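Local coordinates for aldehyde dehydrogenase (Burkholderia cenocepacia, PDB 4O6R), which probably oxidises aldehydes to carboxylic acids with NAD(P)+ as cofactor, and is seen here with AMP bound in its nucleotide pocket, at residues 52-57 and 218-223; 150-155 and 168-173; 227-232 and 239-244. All blocks are in the same frame, centred on the assembly; numbering follows the deposited sequence.

Interaction 1. Residues 52-57 and 218-223; sequences LAVDAA and QRLAEH. With AMP (adenosine monophosphate), chain E.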
loop_
_atom_site.group_PDB
_atom_site.type_symbol
_atom_site.label_atom_id
_atom_site.label_comp_id
_atom_site.label_asym_id
_atom_site.label_seq_id
_atom_site.Cartn_x
_atom_site.Cartn_y
_atom_site.Cartn_z
ATOM N N LEU A 52 31.767 22.463 -1.707
ATOM C CA LEU A 52 31.628 22.716 -0.285
ATOM C C LEU A 52 30.243 22.305 0.215
ATOM O O LEU A 52 30.121 21.739 1.289
ATOM C CB LEU A 52 31.893 24.194 0.037
ATOM C CG LEU A 52 33.340 24.643 -0.145
ATOM C CD1 LEU A 52 33.437 26.145 0.022
ATOM C CD2 LEU A 52 34.273 23.965 0.846
ATOM N N ALA A 53 29.209 22.591 -0.572
ATOM C CA ALA A 53 27.845 22.253 -0.202
ATOM C C ALA A 53 27.614 20.757 -0.164
ATOM O O ALA A 53 26.985 20.264 0.755
ATOM C CB ALA A 53 26.868 22.925 -1.155
ATOM N N VAL A 54 28.111 20.042 -1.178
ATOM C CA VAL A 54 27.982 18.600 -1.201
ATOM C C VAL A 54 28.803 17.978 -0.061
ATOM O O VAL A 54 28.332 17.076 0.607
ATOM C CB VAL A 54 28.366 17.999 -2.567
ATOM C CG1 VAL A 54 28.381 16.475 -2.515
ATOM C CG2 VAL A 54 27.410 18.474 -3.659
ATOM N N ASP A 55 29.999 18.478 0.189
ATOM C CA ASP A 55 30.772 18.021 1.366
ATOM C C ASP A 55 29.977 18.159 2.676
ATOM O O ASP A 55 29.923 17.243 3.493
ATOM C CB ASP A 55 32.094 18.794 1.472
ATOM C CG ASP A 55 33.103 18.379 0.407
ATOM O OD1 ASP A 55 32.803 17.466 -0.390
ATOM O OD2 ASP A 55 34.210 18.970 0.388
ATOM N N ALA A 56 29.367 19.315 2.874
ATOM C CA ALA A 56 28.563 19.556 4.086
ATOM C C ALA A 56 27.380 18.591 4.194
ATOM O O ALA A 56 27.132 18.016 5.249
ATOM C CB ALA A 56 28.077 20.995 4.107
ATOM N N ALA A 57 26.656 18.422 3.086
ATOM C CA ALA A 57 25.550 17.485 3.040
ATOM C C ALA A 57 25.996 16.044 3.270
ATOM O O ALA A 57 25.274 15.278 3.911
ATOM C CB ALA A 57 24.794 17.612 1.730
ATOM N N GLN A 218 25.711 22.911 -13.458
ATOM C CA GLN A 218 26.428 21.848 -14.179
ATOM C C GLN A 218 27.270 21.020 -13.192
ATOM O O GLN A 218 27.317 19.798 -13.281
ATOM C CB GLN A 218 27.318 22.449 -15.266
ATOM C CG GLN A 218 27.973 21.459 -16.190
ATOM C CD GLN A 218 26.989 20.793 -17.127
ATOM O OE1 GLN A 218 25.994 21.402 -17.555
ATOM N NE2 GLN A 218 27.256 19.524 -17.457
ATOM N N ARG A 219 27.913 21.676 -12.236
ATOM C CA ARG A 219 28.724 20.936 -11.285
ATOM C C ARG A 219 27.836 20.040 -10.407
ATOM O O ARG A 219 28.175 18.881 -10.152
ATOM C CB ARG A 219 29.574 21.866 -10.413
ATOM C CG ARG A 219 30.429 21.155 -9.377
ATOM C CD ARG A 219 31.303 20.049 -9.965
ATOM N NE ARG A 219 32.104 19.419 -8.926
ATOM C CZ ARG A 219 32.715 18.250 -9.038
ATOM N NH1 ARG A 219 32.653 17.549 -10.159
ATOM N NH2 ARG A 219 33.393 17.767 -8.005
ATOM N N LEU A 220 26.721 20.595 -9.931
ATOM C CA LEU A 220 25.767 19.827 -9.112
ATOM C C LEU A 220 25.310 18.539 -9.850
ATOM O O LEU A 220 25.326 17.446 -9.281
ATOM C CB LEU A 220 24.549 20.700 -8.744
ATOM C CG LEU A 220 23.567 20.113 -7.718
ATOM C CD1 LEU A 220 24.277 19.599 -6.459
ATOM C CD2 LEU A 220 22.542 21.177 -7.323
ATOM N N ALA A 221 24.915 18.678 -11.111
ATOM C CA ALA A 221 24.469 17.529 -11.921
ATOM C C ALA A 221 25.584 16.508 -12.142
ATOM O O ALA A 221 25.304 15.314 -12.203
ATOM C CB ALA A 221 23.902 17.999 -13.252
ATOM N N GLU A 222 26.835 16.973 -12.280
ATOM C CA GLU A 222 27.986 16.079 -12.501
ATOM C C GLU A 222 28.584 15.505 -11.238
ATOM O O GLU A 222 29.394 14.607 -11.308
ATOM C CB GLU A 222 29.111 16.810 -13.227
ATOM C CG GLU A 222 28.762 17.174 -14.645
ATOM C CD GLU A 222 29.767 18.095 -15.328
ATOM O OE1 GLU A 222 30.738 18.559 -14.685
ATOM O OE2 GLU A 222 29.524 18.401 -16.512
ATOM N N HIS A 223 28.238 16.038 -10.072
ATOM C CA HIS A 223 29.009 15.746 -8.863
ATOM C C HIS A 223 28.959 14.251 -8.497
ATOM O O HIS A 223 27.873 13.671 -8.425
ATOM C CB HIS A 223 28.515 16.590 -7.688
ATOM C CG HIS A 223 29.536 16.751 -6.603
ATOM N ND1 HIS A 223 29.975 15.695 -5.838
ATOM C CD2 HIS A 223 30.238 17.835 -6.185
ATOM C CE1 HIS A 223 30.885 16.122 -4.976
ATOM N NE2 HIS A 223 31.064 17.418 -5.171
HETATM P P AMP E . 16.435 26.384 -17.899
HETATM O O1P AMP E . 15.538 25.220 -18.147
HETATM O O2P AMP E . 17.802 26.225 -18.598
HETATM O O3P AMP E . 15.721 27.735 -18.085
HETATM O "O5'" AMP E . 16.824 26.429 -16.295
HETATM C "C5'" AMP E . 16.049 26.093 -15.111
HETATM C "C4'" AMP E . 17.057 25.966 -13.930
HETATM O "O4'" AMP E . 18.182 25.182 -14.375
HETATM C "C3'" AMP E . 17.685 27.257 -13.387
HETATM O "O3'" AMP E . 17.878 27.282 -11.936
HETATM C "C2'" AMP E . 19.008 27.334 -14.167
HETATM O "O2'" AMP E . 20.045 28.172 -13.608
HETATM C "C1'" AMP E . 19.429 25.871 -14.282
HETATM N N9 AMP E . 20.352 25.538 -15.421
HETATM C C8 AMP E . 20.547 26.232 -16.582
HETATM N N7 AMP E . 21.502 25.625 -17.360
HETATM C C5 AMP E . 21.937 24.508 -16.713
HETATM C C6 AMP E . 22.905 23.395 -16.949
HETATM N N6 AMP E . 23.649 23.327 -18.061
HETATM N N1 AMP E . 23.053 22.421 -16.033
HETATM C C2 AMP E . 22.330 22.458 -14.903
HETATM N N3 AMP E . 21.444 23.436 -14.611
HETATM C C4 AMP E . 21.186 24.469 -15.440
HETATM O O HOH W 1 33.149 17.840 -3.374
#

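Interaction 2. Residues 150-155 and 168-173; sequences VGQIVP and GPALAA. With AMP (adenosine monophosphate), chain E.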
loop_
_atom_site.group_PDB
_atom_site.type_symbol
_atom_site.label_atom_id
_atom_site.label_comp_id
_atom_site.label_asym_id
_atom_site.label_seq_id
_atom_site.Cartn_x
_atom_site.Cartn_y
_atom_site.Cartn_z
ATOM N N VAL A 150 21.135 14.706 -2.233
ATOM C CA VAL A 150 20.362 14.936 -3.450
ATOM C C VAL A 150 20.541 16.369 -3.902
ATOM O O VAL A 150 20.580 17.288 -3.083
ATOM C CB VAL A 150 18.878 14.560 -3.305
ATOM C CG1 VAL A 150 18.752 13.064 -2.971
ATOM C CG2 VAL A 150 18.180 15.386 -2.260
ATOM N N GLY A 151 20.662 16.530 -5.214
ATOM C CA GLY A 151 20.849 17.823 -5.818
ATOM C C GLY A 151 19.546 18.239 -6.472
ATOM O O GLY A 151 18.876 17.404 -7.101
ATOM N N GLN A 152 19.199 19.514 -6.340
ATOM C CA GLN A 152 17.927 20.019 -6.862
ATOM C C GLN A 152 18.136 21.348 -7.549
ATOM O O GLN A 152 18.684 22.276 -6.973
ATOM C CB GLN A 152 16.897 20.127 -5.734
ATOM C CG GLN A 152 16.769 18.837 -4.927
ATOM C CD GLN A 152 15.760 18.911 -3.796
ATOM O OE1 GLN A 152 15.714 19.886 -3.036
ATOM N NE2 GLN A 152 14.937 17.883 -3.674
ATOM N N ILE A 153 17.643 21.447 -8.777
ATOM C CA ILE A 153 17.768 22.648 -9.598
ATOM C C ILE A 153 16.367 23.106 -9.950
ATOM O O ILE A 153 15.598 22.344 -10.519
ATOM C CB ILE A 153 18.605 22.375 -10.867
ATOM C CG1 ILE A 153 20.037 22.017 -10.483
ATOM C CG2 ILE A 153 18.624 23.602 -11.775
ATOM C CD1 ILE A 153 20.866 21.398 -11.569
ATOM N N VAL A 154 16.108 24.390 -9.677
ATOM C CA VAL A 154 14.767 24.995 -9.587
ATOM C C VAL A 154 14.688 26.273 -10.455
ATOM O O VAL A 154 15.584 27.106 -10.351
ATOM C CB VAL A 154 14.552 25.420 -8.105
ATOM C CG1 VAL A 154 13.194 26.029 -7.890
ATOM C CG2 VAL A 154 14.772 24.248 -7.154
ATOM N N PRO A 155 13.628 26.453 -11.299
ATOM C CA PRO A 155 13.549 27.669 -12.053
ATOM C C PRO A 155 12.894 28.831 -11.280
ATOM O O PRO A 155 12.639 28.720 -10.072
ATOM C CB PRO A 155 12.712 27.255 -13.256
ATOM C CG PRO A 155 11.792 26.245 -12.737
ATOM C CD PRO A 155 12.491 25.563 -11.599
ATOM N N GLY A 168 10.579 19.215 0.641
ATOM C CA GLY A 168 9.660 18.451 1.493
ATOM C C GLY A 168 9.893 16.935 1.455
ATOM O O GLY A 168 10.230 16.341 2.478
ATOM N N PRO A 169 9.733 16.311 0.282
ATOM C CA PRO A 169 9.924 14.884 0.256
ATOM C C PRO A 169 11.368 14.470 0.473
ATOM O O PRO A 169 11.603 13.464 1.128
ATOM C CB PRO A 169 9.418 14.472 -1.139
ATOM C CG PRO A 169 9.451 15.689 -1.970
ATOM C CD PRO A 169 9.198 16.814 -1.001
ATOM N N ALA A 170 12.320 15.210 -0.075
ATOM C CA ALA A 170 13.735 14.814 0.030
ATOM C C ALA A 170 14.144 14.711 1.495
ATOM O O ALA A 170 14.782 13.728 1.911
ATOM C CB ALA A 170 14.620 15.806 -0.703
ATOM N N LEU A 171 13.736 15.725 2.272
ATOM C CA LEU A 171 14.128 15.845 3.672
ATOM C C LEU A 171 13.359 14.864 4.515
ATOM O O LEU A 171 13.940 14.183 5.367
ATOM C CB LEU A 171 13.892 17.268 4.172
ATOM C CG LEU A 171 14.876 18.294 3.625
ATOM C CD1 LEU A 171 14.448 19.713 4.022
ATOM C CD2 LEU A 171 16.294 17.987 4.090
ATOM N N ALA A 172 12.065 14.765 4.256
ATOM C CA ALA A 172 11.207 13.831 4.981
ATOM C C ALA A 172 11.754 12.425 4.876
ATOM O O ALA A 172 11.796 11.698 5.866
ATOM C CB ALA A 172 9.791 13.873 4.462
ATOM N N ALA A 173 12.230 12.073 3.687
ATOM C CA ALA A 173 12.750 10.731 3.414
ATOM C C ALA A 173 14.131 10.456 3.978
ATOM O O ALA A 173 14.576 9.323 3.914
ATOM C CB ALA A 173 12.759 10.470 1.932
HETATM P P AMP E . 16.435 26.384 -17.899
HETATM O O1P AMP E . 15.538 25.220 -18.147
HETATM O O2P AMP E . 17.802 26.225 -18.598
HETATM O O3P AMP E . 15.721 27.735 -18.085
HETATM O "O5'" AMP E . 16.824 26.429 -16.295
HETATM C "C5'" AMP E . 16.049 26.093 -15.111
HETATM C "C4'" AMP E . 17.057 25.966 -13.930
HETATM O "O4'" AMP E . 18.182 25.182 -14.375
HETATM C "C3'" AMP E . 17.685 27.257 -13.387
HETATM O "O3'" AMP E . 17.878 27.282 -11.936
HETATM C "C2'" AMP E . 19.008 27.334 -14.167
HETATM O "O2'" AMP E . 20.045 28.172 -13.608
HETATM C "C1'" AMP E . 19.429 25.871 -14.282
HETATM N N9 AMP E . 20.352 25.538 -15.421
HETATM C C8 AMP E . 20.547 26.232 -16.582
HETATM N N7 AMP E . 21.502 25.625 -17.360
HETATM C C5 AMP E . 21.937 24.508 -16.713
HETATM C C6 AMP E . 22.905 23.395 -16.949
HETATM N N6 AMP E . 23.649 23.327 -18.061
HETATM N N1 AMP E . 23.053 22.421 -16.033
HETATM C C2 AMP E . 22.330 22.458 -14.903
HETATM N N3 AMP E . 21.444 23.436 -14.611
HETATM C C4 AMP E . 21.186 24.469 -15.440
#

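Interaction 3. Residues 227-232 and 239-244; sequences GKIAFT and RRIVEA. With AMP (adenosine monophosphate), chain E.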
loop_
_atom_site.group_PDB
_atom_site.type_symbol
_atom_site.label_atom_id
_atom_site.label_comp_id
_atom_site.label_asym_id
_atom_site.label_seq_id
_atom_site.Cartn_x
_atom_site.Cartn_y
_atom_site.Cartn_z
ATOM N N GLY A 227 23.696 11.537 -5.225
ATOM C CA GLY A 227 23.021 10.292 -5.609
ATOM C C GLY A 227 21.794 10.460 -6.497
ATOM O O GLY A 227 21.325 9.502 -7.108
ATOM N N LYS A 228 21.262 11.672 -6.541
ATOM C CA LYS A 228 20.110 11.983 -7.391
ATOM C C LYS A 228 20.119 13.453 -7.737
ATOM O O LYS A 228 20.483 14.295 -6.900
ATOM C CB LYS A 228 18.795 11.626 -6.693
ATOM C CG LYS A 228 17.551 11.929 -7.516
ATOM C CD LYS A 228 16.261 11.500 -6.832
ATOM C CE LYS A 228 15.093 12.116 -7.586
ATOM N NZ LYS A 228 13.772 11.865 -6.978
ATOM N N ILE A 229 19.735 13.756 -8.970
ATOM C CA ILE A 229 19.571 15.120 -9.393
ATOM C C ILE A 229 18.136 15.289 -9.868
ATOM O O ILE A 229 17.623 14.426 -10.604
ATOM C CB ILE A 229 20.565 15.500 -10.502
ATOM C CG1 ILE A 229 20.460 16.976 -10.901
ATOM C CG2 ILE A 229 20.399 14.613 -11.730
ATOM C CD1 ILE A 229 21.005 17.935 -9.865
ATOM N N ALA A 230 17.506 16.373 -9.404
ATOM C CA ALA A 230 16.144 16.698 -9.779
ATOM C C ALA A 230 16.142 18.057 -10.459
ATOM O O ALA A 230 16.702 19.034 -9.916
ATOM C CB ALA A 230 15.245 16.694 -8.568
ATOM N N PHE A 231 15.552 18.115 -11.654
ATOM C CA PHE A 231 15.594 19.305 -12.464
ATOM C C PHE A 231 14.231 19.630 -13.066
ATOM O O PHE A 231 13.503 18.744 -13.579
ATOM C CB PHE A 231 16.639 19.150 -13.589
ATOM C CG PHE A 231 16.593 20.266 -14.603
ATOM C CD1 PHE A 231 17.246 21.445 -14.369
ATOM C CD2 PHE A 231 15.860 20.130 -15.778
ATOM C CE1 PHE A 231 17.193 22.487 -15.288
ATOM C CE2 PHE A 231 15.786 21.157 -16.703
ATOM C CZ PHE A 231 16.445 22.343 -16.446
ATOM N N THR A 232 13.891 20.915 -12.990
ATOM C CA THR A 232 12.685 21.467 -13.602
ATOM C C THR A 232 13.151 22.587 -14.482
ATOM O O THR A 232 13.882 23.479 -14.002
ATOM C CB THR A 232 11.749 22.005 -12.513
ATOM O OG1 THR A 232 11.310 20.922 -11.706
ATOM C CG2 THR A 232 10.550 22.738 -13.069
ATOM N N ARG A 239 18.042 17.378 -21.178
ATOM C CA ARG A 239 19.005 16.509 -21.906
ATOM C C ARG A 239 20.434 16.626 -21.345
ATOM O O ARG A 239 21.115 15.633 -21.129
ATOM C CB ARG A 239 19.002 16.801 -23.415
ATOM C CG ARG A 239 17.692 16.448 -24.117
ATOM C CD ARG A 239 17.837 16.350 -25.632
ATOM N NE ARG A 239 16.579 15.897 -26.220
ATOM C CZ ARG A 239 15.598 16.685 -26.645
ATOM N NH1 ARG A 239 15.729 17.992 -26.625
ATOM N NH2 ARG A 239 14.471 16.160 -27.109
ATOM N N ARG A 240 20.849 17.849 -21.038
ATOM C CA ARG A 240 22.155 18.105 -20.440
ATOM C C ARG A 240 22.288 17.519 -19.013
ATOM O O ARG A 240 23.351 17.037 -18.636
ATOM C CB ARG A 240 22.454 19.618 -20.412
ATOM C CG ARG A 240 22.522 20.263 -21.798
ATOM C CD ARG A 240 23.369 21.543 -21.846
ATOM N NE ARG A 240 22.832 22.620 -21.007
ATOM C CZ ARG A 240 21.891 23.508 -21.374
ATOM N NH1 ARG A 240 21.321 23.476 -22.584
ATOM N NH2 ARG A 240 21.492 24.440 -20.509
ATOM N N ILE A 241 21.194 17.549 -18.249
ATOM C CA ILE A 241 21.153 16.901 -16.937
ATOM C C ILE A 241 21.364 15.412 -17.083
ATOM O O ILE A 241 22.161 14.814 -16.374
ATOM C CB ILE A 241 19.800 17.126 -16.216
ATOM C CG1 ILE A 241 19.587 18.618 -15.876
ATOM C CG2 ILE A 241 19.711 16.278 -14.953
ATOM C CD1 ILE A 241 20.613 19.233 -14.936
ATOM N N VAL A 242 20.626 14.810 -18.003
ATOM C CA VAL A 242 20.768 13.393 -18.291
ATOM C C VAL A 242 22.201 13.059 -18.657
ATOM O O VAL A 242 22.785 12.133 -18.089
ATOM C CB VAL A 242 19.764 12.924 -19.357
ATOM C CG1 VAL A 242 20.056 11.497 -19.801
ATOM C CG2 VAL A 242 18.357 13.009 -18.794
ATOM N N GLU A 243 22.789 13.860 -19.551
ATOM C CA GLU A 243 24.159 13.617 -19.959
ATOM C C GLU A 243 25.118 13.679 -18.767
ATOM O O GLU A 243 25.998 12.852 -18.637
ATOM C CB GLU A 243 24.582 14.591 -21.081
ATOM C CG GLU A 243 25.774 14.118 -21.903
ATOM C CD GLU A 243 27.112 14.476 -21.301
ATOM O OE1 GLU A 243 27.131 15.165 -20.242
ATOM O OE2 GLU A 243 28.178 14.081 -21.875
ATOM N N ALA A 244 24.933 14.654 -17.897
ATOM C CA ALA A 244 25.798 14.835 -16.732
ATOM C C ALA A 244 25.667 13.681 -15.763
ATOM O O ALA A 244 26.633 13.341 -15.098
ATOM C CB ALA A 244 25.445 16.125 -16.002
HETATM P P AMP E . 16.435 26.384 -17.899
HETATM O O1P AMP E . 15.538 25.220 -18.147
HETATM O O2P AMP E . 17.802 26.225 -18.598
HETATM O O3P AMP E . 15.721 27.735 -18.085
HETATM O "O5'" AMP E . 16.824 26.429 -16.295
HETATM C "C5'" AMP E . 16.049 26.093 -15.111
HETATM C "C4'" AMP E . 17.057 25.966 -13.930
HETATM O "O4'" AMP E . 18.182 25.182 -14.375
HETATM C "C3'" AMP E . 17.685 27.257 -13.387
HETATM O "O3'" AMP E . 17.878 27.282 -11.936
HETATM C "C2'" AMP E . 19.008 27.334 -14.167
HETATM O "O2'" AMP E . 20.045 28.172 -13.608
HETATM C "C1'" AMP E . 19.429 25.871 -14.282
HETATM N N9 AMP E . 20.352 25.538 -15.421
HETATM C C8 AMP E . 20.547 26.232 -16.582
HETATM N N7 AMP E . 21.502 25.625 -17.360
HETATM C C5 AMP E . 21.937 24.508 -16.713
HETATM C C6 AMP E . 22.905 23.395 -16.949
HETATM N N6 AMP E . 23.649 23.327 -18.061
HETATM N N1 AMP E . 23.053 22.421 -16.033
HETATM C C2 AMP E . 22.330 22.458 -14.903
HETATM N N3 AMP E . 21.444 23.436 -14.611
HETATM C C4 AMP E . 21.186 24.469 -15.440
#

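Interaction 1. Residues 52-57 and 218-223
Val54 lies over one face of the His223 imidazole, and this CH-pi contact carries most of the packing between helix 47-66 and the end of helix 213-222. The two side chains come at each other from opposite directions. Val54 CG1 sits 3.8 Å from the centroid of the His223 ring and 22° off its normal, displaced toward the rim, with CE1 as its closest ring atom. With CG1 anti to the backbone N (chi1 173°), Val54 spreads its two methyls along the ring: CG1 covers the CE1 and ND1 side, while CG2 meets His223 CD2 at 3.8 Å. CG2 also reaches the neighbouring leucine, Val54 CG2 to Leu220 CD1 being 4.3 Å.

Across the opposite face stands Arg219, whose NH2 lies 3.5 Å above the plane of the His223 ring, toward its rim, and whose NE forms a salt bridge with Asp51. At the ring edge, in plane, a water lies 2.8 Å from His223 NE2 and donates to Asp55 OD1, linking helix 47-66 to the residue that follows helix 213-222. ND1 is hydrogen-bonded to the backbone N of Gly225, so both ring nitrogens have partners, which should fix the rotation of the imidazole.

At the far end of the segment, Gln218 OE1 accepts a 3.1 Å hydrogen bond from N6 of AMP. The Gln218 amide is steadied by a nearly straight hydrogen bond from NE2 to Glu222 OE2 (2.7 Å, 176°), in the amide plane but from above the carboxylate plane. Helix 213-222 thus has one side against helix 47-66 and another at the adenine, as a helix flanking the sheet of a Rossmann-type nucleotide-binding domain does.

Interaction 2. Residues 150-155 and 168-173
Within residues 150-155 of the strand and 168-173 of the helix, the nearest CA atoms are those of Val150 and Ala170, 7.5 Å apart, close enough for the methyl of Ala170 to touch two strand side chains. Val150 and Gln152, alternate residues of the strand, both point toward the helix, and Ala170 CB meets each of them: Val150 CG2 at 3.9 Å and Gln152 NE2 at 3.6 Å. The valine reaches the methyl with the branch that lies between its backbone N and carbonyl carbon. Gln152 has CG anti to the carbonyl carbon (chi1 -51°) and runs out extended from there, which carries its amide across to the helix.

That amide does more than touch a methyl. Gln152 NE2 is hydrogen-bonded to Lys166 O, one turn before Ala170, and to Tyr476 OH, so the buried nitrogen has two hydrogen-bond partners and the amide is held in place beside apolar neighbours.

On the other side of the strand Ile153 points to the nucleotide: its CG2 lies 3.1 Å from O4' of AMP, and its CD1 comes 3.7 Å from N3 of the adenine. Just past the strand, Val154 O accepts a 2.8 Å hydrogen bond from O3' of AMP, and Pro155 CB packs at 4.0 Å from C5'. The beta-alpha-beta unit continues into strand 176-180, whose Val177 touches Val150, Gln152 and Ala170 alike. No hydrogen bond joins the two segments directly; van der Waals contact does the packing, while the glutamine's polar end is satisfied elsewhere and a main-chain carbonyl takes the hydrogen bond from the ribose.

Interaction 3. Residues 227-232 and 239-244
Ile241 packs against two alternate strand residues, Ile229 and Phe231, dividing its branches between them. Its CG1 lies over a face of the Phe231 ring, 4.1 Å from the centroid and 28° off the normal, with its nearest approach to the ring's root at Phe231 CG (3.6 Å). The other branch, CG2, stands anti to the backbone N of Ile241 and meets Ile229 CG2 at 3.7 Å. Beyond CG1, the chain ends at the adenine, with Ile241 CD1 3.7 Å from C2 of AMP.

Phe231 is also a pocket residue: O4' of the ribose approaches the ring edge in its plane, 3.0 Å from CE1. This strand and helix 235-245 open a beta-alpha-beta unit that runs on into strand 251-255, in a Rossmann-type nucleotide-binding arrangement.

Arg240, next to Ile241 in the helix and bent at chi3 (-63°), turns its guanidinium to the adenine. Its NE lies 3.1 Å from N6 of AMP, and N7 meets the guanidinium edge in plane, 3.4 Å from Arg240 NH2. Farther out, Ala221 of helix 213-222 backs Ile241, Ile153 touches both Ile229 and Phe231, and Arg239 NH2 is hydrogen-bonded to Gly247 O of the second subunit.

In the fold
All three contacts are buried and border one nucleotide site, each touching AMP. Interactions 2 and 3 hold adjacent parallel strands, 138-153 and 228-232, joined by probable main-chain hydrogen bonds such as Gly151 N to Lys228 O (2.8 Å), each packed against the helix that follows it. Interaction 1 instead joins helix 47-66 to the end of helix 213-222 and the residue after it; its centre lies about 21 Å from the chain's centre, against about 12 and 15 Å for the centres of the other two. Its chemistry is mixed, with a histidine face and a bridging water, whereas interaction 3 is wholly apolar across its segments and interaction 2 sets an amide on a methyl. Leu220 reaches both strands, touching Gly151 and Ile229.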